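PDB 6A8M: FACT complex subunit SPT16 from Ashbya gossypii, which probably serves, as a subunit of the histone chaperone complex FACT, to reorganize nucleosomes during transcription, DNA replication and DNA repair. Local coordinates for residues A[360-369]-A[393-402]. Numbering follows the deposited sequence.
Sequences GFTKNVGSLM and DCFNISLGFN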
loop_
_atom_site.group_PDB
_atom_site.type_symbol
_atom_site.label_atom_id
_atom_site.label_comp_id
_atom_site.label_asym_id
_atom_site.label_seq_id
_atom_site.Cartn_x
_atom_site.Cartn_y
_atom_site.Cartn_z
ATOM N N GLY A 360 -3.796 -7.038 25.290
ATOM C CA GLY A 360 -3.289 -5.830 24.662
ATOM C C GLY A 360 -2.836 -5.999 23.234
ATOM O O GLY A 360 -2.516 -5.006 22.577
ATOM N N PHE A 361 -2.834 -7.225 22.735
ATOM C CA PHE A 361 -2.386 -7.503 21.373
ATOM C C PHE A 361 -3.319 -6.851 20.356
ATOM O O PHE A 361 -4.551 -6.885 20.511
ATOM C CB PHE A 361 -2.378 -9.018 21.178
ATOM C CG PHE A 361 -1.742 -9.505 19.905
ATOM C CD1 PHE A 361 -0.509 -9.024 19.474
ATOM C CD2 PHE A 361 -2.340 -10.545 19.197
ATOM C CE1 PHE A 361 0.093 -9.555 18.311
ATOM C CE2 PHE A 361 -1.760 -11.055 18.038
ATOM C CZ PHE A 361 -0.542 -10.574 17.607
ATOM N N THR A 362 -2.714 -6.243 19.327
ATOM C CA THR A 362 -3.437 -5.779 18.155
ATOM C C THR A 362 -4.321 -6.897 17.608
ATOM O O THR A 362 -3.975 -8.078 17.699
ATOM C CB THR A 362 -2.422 -5.289 17.095
ATOM O OG1 THR A 362 -1.405 -6.287 16.840
ATOM C CG2 THR A 362 -1.709 -4.031 17.592
ATOM N N LYS A 363 -5.490 -6.536 17.089
ATOM C CA LYS A 363 -6.403 -7.543 16.552
ATOM C C LYS A 363 -6.070 -7.955 15.112
ATOM O O LYS A 363 -6.865 -8.644 14.453
ATOM C CB LYS A 363 -7.845 -7.038 16.665
ATOM C CG LYS A 363 -8.306 -6.881 18.116
ATOM C CD LYS A 363 -8.254 -8.241 18.843
ATOM C CE LYS A 363 -8.887 -8.195 20.257
ATOM N NZ LYS A 363 -8.657 -9.490 20.977
ATOM N N ASN A 364 -4.919 -7.534 14.603
ATOM C CA ASN A 364 -4.426 -8.041 13.331
ATOM C C ASN A 364 -2.912 -7.976 13.381
ATOM O O ASN A 364 -2.336 -7.257 14.205
ATOM C CB ASN A 364 -4.969 -7.220 12.153
ATOM C CG ASN A 364 -4.407 -5.800 12.127
ATOM O OD1 ASN A 364 -3.354 -5.546 11.550
ATOM N ND2 ASN A 364 -5.105 -4.876 12.775
ATOM N N VAL A 365 -2.252 -8.721 12.490
ATOM C CA VAL A 365 -0.794 -8.618 12.422
ATOM C C VAL A 365 -0.346 -8.061 11.074
ATOM O O VAL A 365 0.759 -8.340 10.609
ATOM C CB VAL A 365 -0.100 -9.960 12.750
ATOM C CG1 VAL A 365 -0.344 -10.309 14.234
ATOM C CG2 VAL A 365 -0.541 -11.111 11.829
ATOM N N GLY A 366 -1.160 -7.197 10.489
ATOM C CA GLY A 366 -0.713 -6.475 9.319
ATOM C C GLY A 366 -1.590 -6.734 8.121
ATOM O O GLY A 366 -2.769 -7.097 8.260
ATOM N N SER A 367 -1.045 -6.547 6.928
ATOM C CA SER A 367 -1.855 -6.751 5.736
ATOM C C SER A 367 -0.960 -7.016 4.539
ATOM O O SER A 367 0.250 -6.791 4.574
ATOM C CB SER A 367 -2.730 -5.534 5.447
ATOM O OG SER A 367 -1.956 -4.498 4.873
ATOM N N LEU A 368 -1.587 -7.502 3.466
ATOM C CA LEU A 368 -0.982 -7.377 2.148
ATOM C C LEU A 368 -0.676 -5.909 1.865
ATOM O O LEU A 368 -1.435 -5.015 2.254
ATOM C CB LEU A 368 -1.937 -7.955 1.098
ATOM C CG LEU A 368 -1.435 -8.496 -0.234
ATOM C CD1 LEU A 368 -0.484 -9.670 -0.074
ATOM C CD2 LEU A 368 -2.678 -8.918 -1.050
ATOM N N MET A 369 0.437 -5.665 1.168
ATOM C CA MET A 369 0.899 -4.316 0.860
ATOM C C MET A 369 1.465 -4.310 -0.557
ATOM O O MET A 369 1.947 -5.333 -1.046
ATOM C CB MET A 369 1.962 -3.860 1.889
ATOM C CG MET A 369 2.520 -2.443 1.714
ATOM S SD MET A 369 3.522 -1.999 3.141
ATOM C CE MET A 369 4.716 -3.336 3.086
ATOM N N ASP A 393 3.451 -12.651 -2.939
ATOM C CA ASP A 393 2.791 -11.665 -2.097
ATOM C C ASP A 393 3.813 -10.928 -1.245
ATOM O O ASP A 393 4.814 -11.498 -0.812
ATOM C CB ASP A 393 1.772 -12.328 -1.172
ATOM C CG ASP A 393 0.507 -12.761 -1.900
ATOM O OD1 ASP A 393 0.356 -12.438 -3.096
ATOM O OD2 ASP A 393 -0.308 -13.465 -1.260
ATOM N N CYS A 394 3.533 -9.653 -0.985
ATOM C CA CYS A 394 4.345 -8.841 -0.095
ATOM C C CYS A 394 3.473 -8.394 1.065
ATOM O O CYS A 394 2.369 -7.887 0.845
ATOM C CB CYS A 394 4.901 -7.621 -0.828
ATOM S SG CYS A 394 6.018 -6.611 0.171
ATOM N N PHE A 395 3.973 -8.558 2.291
ATOM C CA PHE A 395 3.198 -8.198 3.475
ATOM C C PHE A 395 3.881 -7.115 4.294
ATOM O O PHE A 395 5.115 -7.018 4.366
ATOM C CB PHE A 395 2.952 -9.426 4.384
ATOM C CG PHE A 395 2.094 -10.457 3.746
ATOM C CD1 PHE A 395 0.711 -10.412 3.898
ATOM C CD2 PHE A 395 2.662 -11.427 2.935
ATOM C CE1 PHE A 395 -0.091 -11.347 3.266
ATOM C CE2 PHE A 395 1.868 -12.372 2.313
ATOM C CZ PHE A 395 0.489 -12.317 2.475
ATOM N N ASN A 396 3.035 -6.288 4.910
ATOM C CA ASN A 396 3.386 -5.490 6.080
ATOM C C ASN A 396 3.048 -6.346 7.296
ATOM O O ASN A 396 1.876 -6.528 7.616
ATOM C CB ASN A 396 2.590 -4.191 6.049
ATOM C CG ASN A 396 2.733 -3.373 7.308
ATOM O OD1 ASN A 396 3.681 -3.549 8.064
ATOM N ND2 ASN A 396 1.797 -2.448 7.516
ATOM N N ILE A 397 4.062 -6.926 7.936
ATOM C CA ILE A 397 3.845 -7.710 9.151
ATOM C C ILE A 397 4.066 -6.747 10.306
ATOM O O ILE A 397 5.206 -6.360 10.590
ATOM C CB ILE A 397 4.793 -8.918 9.224
ATOM C CG1 ILE A 397 4.632 -9.809 7.990
ATOM C CG2 ILE A 397 4.571 -9.717 10.500
ATOM C CD1 ILE A 397 3.234 -10.443 7.877
ATOM N N SER A 398 2.969 -6.335 10.954
ATOM C CA SER A 398 3.009 -5.260 11.941
ATOM C C SER A 398 2.266 -5.746 13.170
ATOM O O SER A 398 1.085 -6.107 13.085
ATOM C CB SER A 398 2.358 -3.983 11.393
ATOM O OG SER A 398 2.171 -3.028 12.435
ATOM N N LEU A 399 2.937 -5.754 14.307
ATOM C CA LEU A 399 2.266 -6.214 15.508
ATOM C C LEU A 399 2.549 -5.284 16.666
ATOM O O LEU A 399 3.576 -4.617 16.728
ATOM C CB LEU A 399 2.642 -7.632 15.890
ATOM C CG LEU A 399 4.043 -8.149 15.624
ATOM C CD1 LEU A 399 4.393 -9.213 16.624
ATOM C CD2 LEU A 399 4.079 -8.748 14.247
ATOM N N GLY A 400 1.606 -5.253 17.589
ATOM C CA GLY A 400 1.672 -4.282 18.657
ATOM C C GLY A 400 0.965 -4.801 19.882
ATOM O O GLY A 400 0.093 -5.672 19.798
ATOM N N PHE A 401 1.389 -4.276 21.032
ATOM C CA PHE A 401 0.731 -4.510 22.311
ATOM C C PHE A 401 0.503 -3.139 22.934
ATOM O O PHE A 401 1.431 -2.325 22.983
ATOM C CB PHE A 401 1.586 -5.383 23.228
ATOM C CG PHE A 401 1.855 -6.758 22.677
ATOM C CD1 PHE A 401 0.953 -7.779 22.884
ATOM C CD2 PHE A 401 3.006 -7.021 21.939
ATOM C CE1 PHE A 401 1.186 -9.055 22.366
ATOM C CE2 PHE A 401 3.244 -8.298 21.419
ATOM C CZ PHE A 401 2.331 -9.308 21.630
ATOM N N ASN A 402 -0.715 -2.873 23.392
ATOM C CA ASN A 402 -1.018 -1.562 23.953
ATOM C C ASN A 402 -1.529 -1.725 25.379
ATOM O O ASN A 402 -1.845 -2.831 25.836
ATOM C CB ASN A 402 -2.022 -0.810 23.068
ATOM C CG ASN A 402 -1.989 0.723 23.272
ATOM O OD1 ASN A 402 -1.235 1.250 24.093
ATOM N ND2 ASN A 402 -2.808 1.431 22.502
HETATM O O HOH W 1 -1.192 -4.431 13.669
HETATM O O HOH W 2 -0.368 -2.229 5.416
HETATM O O HOH W 3 1.583 -8.056 -2.355
#
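In the antiparallel sheet of the pita-bread fold of Spt16's peptidase M24-like domain, Ser367 and Asn396 form a hydrogen-bonded pair between strands 364-368 and 394-402, illustrating how a ladder can give way to a second bridge one residue out of register. Ser367 N donates to Asn396 O (3.0 Å) and Asn396 N back to Ser367 O (2.8 Å). A water joins their side chains, donating to Ser367 OG and accepting from Asn396 ND2; Asn396 OD1 accepts from Asn301 ND2. At the non-hydrogen-bonded pair Gly366-Ile397, Gly366 CA makes a CA-H...O contact of 3.1 Å with Asn396 O. Ser398 N reaches Val365 O (3.0 Å) from well above the carbonyl plane. The chain then loops away: Gly366 N lies on an in-plane lone pair of Asn364 OD1, an Asx turn, and Arg374 NH2 shares that oxygen. A separate bridge, Phe361 with Phe401, is flanked by Thr362 N to Gly400 O (N-H...O 168°) and Asn402 N to Gly360 O. A chi1 of 52° sets Thr362 OG1 between its backbone N and carbonyl carbon, accepting from Gly400 N (3.3 Å) and donating to Asn364 O. The Phe361 and Phe401 rings, 30° apart and barely overlapping, pack against helix 339-353. Leu368 CD1 rests over one Phe395 ring face, 4.0 Å from its centroid.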